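Local coordinates for transcarboxylase 5S subunit (Propionibacterium freudenreichii subsp. shermanii, PDB 1RQE), which catalyses the transfer of a carboxyl group from the biotin of the 1.3S subunit to pyruvate, forming oxaloacetate in a cobalt-dependent reaction, at the interface of chains A and B. Numbering follows the deposited sequence. Chains: chain A/B, transcarboxylase 5S subunit.

Contact 1: the interface of chains A and B. Residues chain A 273-276; chain B 15, 204-205.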
ATOM      1  N   GLU A 273      -1.731 -17.613  -3.762  1.00 14.25           N
ATOM      2  CA  GLU A 273      -1.790 -18.953  -3.203  1.00 17.89           C
ATOM      3  C   GLU A 273      -3.201 -19.499  -3.057  1.00 17.22           C
ATOM      4  O   GLU A 273      -4.041 -18.877  -2.405  1.00 14.06           O
ATOM      5  CB  GLU A 273      -1.098 -19.009  -1.841  1.00 21.06           C
ATOM      6  CG  GLU A 273      -0.578 -20.411  -1.498  1.00 18.50           C
ATOM      7  CD  GLU A 273       0.031 -20.496  -0.114  1.00 19.11           C
ATOM      8  OE1 GLU A 273       0.441 -19.439   0.414  1.00 17.47           O
ATOM      9  OE2 GLU A 273       0.110 -21.619   0.438  1.00 19.34           O
ATOM     10  N   GLY A 274      -3.438 -20.660  -3.675  1.00 16.50           N
ATOM     11  CA  GLY A 274      -4.727 -21.333  -3.606  1.00 14.22           C
ATOM     12  C   GLY A 274      -5.797 -20.873  -4.586  1.00 20.04           C
ATOM     13  O   GLY A 274      -6.894 -21.433  -4.626  1.00 17.93           O
ATOM     14  N   THR A 275      -5.491 -19.860  -5.384  1.00 19.12           N
ATOM     15  CA  THR A 275      -6.464 -19.336  -6.331  1.00 21.78           C
ATOM     16  C   THR A 275      -6.481 -20.141  -7.613  1.00 22.11           C
ATOM     17  O   THR A 275      -7.425 -20.060  -8.391  1.00 22.30           O
ATOM     18  CB  THR A 275      -6.144 -17.877  -6.694  1.00 22.97           C
ATOM     19  OG1 THR A 275      -4.860 -17.811  -7.341  1.00 21.93           O
ATOM     20  CG2 THR A 275      -6.122 -17.018  -5.437  1.00 21.19           C
ATOM     21  N   GLY A 276      -5.432 -20.924  -7.824  1.00 20.20           N
ATOM     22  CA  GLY A 276      -5.332 -21.697  -9.043  1.00 18.03           C
ATOM     23  C   GLY A 276      -4.289 -21.009  -9.899  1.00 18.77           C
ATOM     24  O   GLY A 276      -3.667 -21.624 -10.766  1.00 20.60           O
TER
ATOM     25  N   ARG B  15     -14.919 -22.089 -16.190  1.00 49.63           N
ATOM     26  CA  ARG B  15     -14.597 -21.942 -14.775  1.00 39.55           C
ATOM     27  C   ARG B  15     -15.324 -20.729 -14.159  1.00 35.91           C
ATOM     28  O   ARG B  15     -15.330 -19.644 -14.737  1.00 30.25           O
ATOM     29  CB  ARG B  15     -13.090 -21.796 -14.636  1.00 37.77           C
ATOM     30  CG  ARG B  15     -12.540 -22.156 -13.278  1.00 35.38           C
ATOM     31  CD  ARG B  15     -11.075 -21.765 -13.218  1.00 38.56           C
ATOM     32  NE  ARG B  15     -10.485 -21.970 -11.903  1.00 36.75           N
ATOM     33  CZ  ARG B  15      -9.544 -21.190 -11.382  1.00 39.43           C
ATOM     34  NH1 ARG B  15      -9.086 -20.145 -12.062  1.00 38.80           N
ATOM     35  NH2 ARG B  15      -9.062 -21.454 -10.177  1.00 43.65           N
ATOM     36  N   GLN B 204      -7.774 -16.201  -1.181  1.00 24.52           N
ATOM     37  CA  GLN B 204      -8.572 -17.422  -1.245  1.00 23.11           C
ATOM     38  C   GLN B 204      -9.095 -17.800   0.143  1.00 23.41           C
ATOM     39  O   GLN B 204     -10.296 -18.000   0.333  1.00 22.23           O
ATOM     40  CB  GLN B 204      -7.756 -18.572  -1.841  1.00 24.62           C
ATOM     41  CG  GLN B 204      -8.622 -19.737  -2.295  1.00 25.32           C
ATOM     42  CD  GLN B 204      -9.675 -19.305  -3.302  1.00 23.76           C
ATOM     43  OE1 GLN B 204      -9.347 -18.851  -4.400  1.00 25.67           O
ATOM     44  NE2 GLN B 204     -10.943 -19.434  -2.930  1.00 19.45           N
ATOM     45  N   PRO B 205      -8.197 -17.906   1.131  1.00 22.49           N
ATOM     46  CA  PRO B 205      -8.599 -18.258   2.501  1.00 21.52           C
ATOM     47  C   PRO B 205      -9.681 -17.319   3.041  1.00 19.05           C
ATOM     48  O   PRO B 205     -10.578 -17.738   3.772  1.00 18.05           O
ATOM     49  CB  PRO B 205      -7.292 -18.136   3.277  1.00 23.24           C
ATOM     50  CG  PRO B 205      -6.271 -18.586   2.260  1.00 25.54           C
ATOM     51  CD  PRO B 205      -6.729 -17.848   1.010  1.00 21.32           C
TER
HETATM   52  O   HOH W   1      -4.916 -16.405  -1.858  1.00 15.39           O
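B:Gln204 lies against the A:Gly274–A:Thr275 backbone and forms the denser part of this patch of the 5S homodimer interface. Its chain leaves the backbone with CG anti to N (chi1 -164°) and then bends at chi2, which lays the aliphatic part and the amide along the chain A turn instead of pointing them past it. The CG methylene of B:Gln204 comes within 3.4 Å of the A:Gly274 carbonyl O. Its amide oxygen, B:Gln204 OE1, stands 3.5 Å from A:Thr275 CA. These are packing contacts rather than hydrogen bonds. The A:Thr275 side chain runs at a slant to that of B:Gln204, its methyl CG2 3.9 Å from B:Gln204 OE1. A:Gly274 has no side chain to hold the glutamine off, and its positive phi helps turn the chain here.

Away from this core the contact thins to isolated polar links. On one flank, B:Arg15 reaches over with a chain extended from CG to NE, and its terminal NH2 donates to the A:Thr275 carbonyl O at 2.8 Å. The acceptor lies close to the guanidinium plane, and the bond is fairly straight (155° at the hydrogen), although the nitrogen is tilted 20° from the carbonyl plane. Apart from this guanidinium end, the arginine makes little contact with the turn. On the opposite flank the chains are joined through a water, which sits 2.7 Å from the A:Glu273 carbonyl O. The same water lies 2.9 Å from the backbone N of B:Gln204, nearly in line with its N-H, so it occupies the amide at the beginning of a helix.

In the fold, the chain A residues form a turn following helix 265-270, whereas B:Gln204 and B:Pro205 belong to the first turn of helix 203-217 and B:Arg15 to the N-terminal segment, just before strand 16-18.

Contact 2: the interface of chains A and B. Residues chain A 254, 257, 264, 267, 290; chain B 231-232, 309, 311.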
ATOM      1  N   SER A 254       9.197  -5.260  -3.071  1.00 15.21           N
ATOM      2  CA  SER A 254       8.611  -4.631  -1.879  1.00 17.15           C
ATOM      3  C   SER A 254       9.272  -3.410  -1.217  1.00 17.16           C
ATOM      4  O   SER A 254       8.570  -2.495  -0.796  1.00 18.30           O
ATOM      5  CB  SER A 254       8.333  -5.693  -0.809  1.00 18.59           C
ATOM      6  OG  SER A 254       9.517  -6.338  -0.385  1.00 27.30           O
ATOM      7  N   SER A 257       8.350  -0.041  -3.292  1.00 13.74           N
ATOM      8  CA  SER A 257       6.969  -0.039  -3.766  1.00 14.42           C
ATOM      9  C   SER A 257       6.004   0.912  -3.080  1.00 14.83           C
ATOM     10  O   SER A 257       6.341   1.560  -2.091  1.00 14.94           O
ATOM     11  CB  SER A 257       6.390  -1.449  -3.652  1.00 14.39           C
ATOM     12  OG  SER A 257       6.202  -1.807  -2.288  1.00 16.60           O
ATOM     13  N   PRO A 264       3.622  -4.209  -4.788  1.00 12.80           N
ATOM     14  CA  PRO A 264       4.766  -5.051  -4.433  1.00 12.47           C
ATOM     15  C   PRO A 264       4.823  -6.405  -5.103  1.00 15.61           C
ATOM     16  O   PRO A 264       3.864  -7.175  -5.048  1.00 18.61           O
ATOM     17  CB  PRO A 264       4.655  -5.174  -2.907  1.00 14.19           C
ATOM     18  CG  PRO A 264       3.588  -4.153  -2.503  1.00  8.23           C
ATOM     19  CD  PRO A 264       2.667  -4.156  -3.671  1.00 10.70           C
ATOM     20  N   SER A 267       4.127  -9.274  -2.730  1.00 17.43           N
ATOM     21  CA  SER A 267       2.713  -9.269  -2.382  1.00 16.33           C
ATOM     22  C   SER A 267       1.853  -9.892  -3.491  1.00 19.93           C
ATOM     23  O   SER A 267       0.975 -10.713  -3.227  1.00 20.98           O
ATOM     24  CB  SER A 267       2.261  -7.834  -2.122  1.00 14.57           C
ATOM     25  OG  SER A 267       2.875  -7.323  -0.957  1.00 14.37           O
ATOM     26  N   ARG A 290      15.048  -7.540  -2.417  1.00 24.06           N
ATOM     27  CA  ARG A 290      14.351  -6.678  -1.485  1.00 22.82           C
ATOM     28  C   ARG A 290      15.277  -6.064  -0.437  1.00 25.41           C
ATOM     29  O   ARG A 290      15.251  -4.852  -0.210  1.00 27.21           O
ATOM     30  CB  ARG A 290      13.246  -7.466  -0.809  1.00 19.97           C
ATOM     31  CG  ARG A 290      12.574  -6.715   0.272  1.00 24.42           C
ATOM     32  CD  ARG A 290      12.295  -7.641   1.396  1.00 28.17           C
ATOM     33  NE  ARG A 290      11.901  -6.882   2.563  1.00 43.52           N
ATOM     34  CZ  ARG A 290      11.817  -7.392   3.783  1.00 51.40           C
ATOM     35  NH1 ARG A 290      12.105  -8.679   3.986  1.00 50.00           N
ATOM     36  NH2 ARG A 290      11.453  -6.609   4.798  1.00 53.80           N
TER
ATOM     37  N   THR B 231       1.596  -7.165   5.108  1.00 17.00           N
ATOM     38  CA  THR B 231       2.119  -8.015   4.045  1.00 17.94           C
ATOM     39  C   THR B 231       1.804  -7.560   2.610  1.00 19.21           C
ATOM     40  O   THR B 231       2.324  -8.123   1.638  1.00 19.93           O
ATOM     41  CB  THR B 231       1.578  -9.428   4.227  1.00 18.16           C
ATOM     42  OG1 THR B 231       0.146  -9.381   4.206  1.00 15.29           O
ATOM     43  CG2 THR B 231       2.038 -10.001   5.551  1.00 11.63           C
ATOM     44  N   GLY B 232       0.932  -6.568   2.481  1.00 17.01           N
ATOM     45  CA  GLY B 232       0.585  -6.048   1.174  1.00 13.07           C
ATOM     46  C   GLY B 232      -0.439  -6.806   0.359  1.00 14.39           C
ATOM     47  O   GLY B 232      -0.721  -6.396  -0.767  1.00 16.56           O
ATOM     48  N   VAL B 309       6.030  -2.751   3.445  1.00 23.77           N
ATOM     49  CA  VAL B 309       5.587  -4.061   3.012  1.00 21.48           C
ATOM     50  C   VAL B 309       6.578  -5.129   3.402  1.00 20.91           C
ATOM     51  O   VAL B 309       7.766  -5.029   3.108  1.00 26.80           O
ATOM     52  CB  VAL B 309       5.410  -4.087   1.480  1.00 21.22           C
ATOM     53  CG1 VAL B 309       4.823  -5.413   1.041  1.00 23.83           C
ATOM     54  CG2 VAL B 309       4.514  -2.949   1.053  1.00 19.42           C
ATOM     55  N   THR B 311       6.603  -9.452   3.505  1.00 17.49           N
ATOM     56  CA  THR B 311       5.950 -10.730   3.273  1.00 17.43           C
ATOM     57  C   THR B 311       6.705 -11.862   3.955  1.00 22.38           C
ATOM     58  O   THR B 311       6.277 -13.019   3.909  1.00 25.21           O
ATOM     59  CB  THR B 311       5.894 -11.068   1.768  1.00 17.32           C
ATOM     60  OG1 THR B 311       7.228 -11.211   1.265  1.00 19.30           O
ATOM     61  CG2 THR B 311       5.179  -9.979   0.984  1.00 13.54           C
TER
HETATM   62  O   HOH W   2       8.794  -8.531   1.716  1.00 27.66           O
HETATM   63  O   HOH W   3       8.440  -1.930   2.023  1.00 31.12           O
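B:Val309 supplies the apolar part of this homodimer contact, pushing both methyls against A:Ser254, A:Ser257, A:Pro264 and A:Ser267. With CG1 anti to the backbone N (chi1 -175°), both methyls rest on the proline ring, CG1 also turned to A:Ser254 and the hydroxyl of A:Ser267, and CG2 to A:Ser257. B:Val309 CG2 lies 3.9 Å from A:Pro264 CG. Valine and proline meet at about a right angle.

A direct hydrogen bond comes from A:Ser267, whose hydroxyl OG donates to the B:Thr231 carbonyl O at 2.8 Å, tilted 18° from the carbonyl plane. A:Ser267 OG also rests 3.4 Å from B:Gly232 CA. Replacing A:Ser267 by alanine removes the hydroxyl and would probably leave the B:Thr231 carbonyl without this donor and a looser fit beside B:Val309 CG1.

Water-mediated links join the chains on the other side of the valine. One water lies 2.9 Å from the A:Ser254 carbonyl O and is also bound by the backbone N of B:Val309. That carbonyl additionally accepts the hydroxyl of A:Ser257, which is thereby held beside the valine. A second water joins the A:Ser254 hydroxyl OG to B:Thr311, where the backbone N lies 3.0 Å from it and the side-chain OG1 3.1 Å.

Contact 1 and contact 2 share no residue, and the centres of their C-alpha atoms are about 19 Å apart. On chain A they are linked through helix 265-270: A:Ser267 lies in it, and the turn of contact 1 follows shortly after its end. Chain B contributes separate segments, the N-terminal stretch and the start of helix 203-217 to contact 1, and B:Thr231, B:Gly232, B:Val309 and B:Thr311 to contact 2. Residues 254-276 of chain A thus meet parts of the partner that are far apart in sequence. Two-fold symmetry repeats both contacts with the chains exchanged, consistent with the homodimeric 5S subunit.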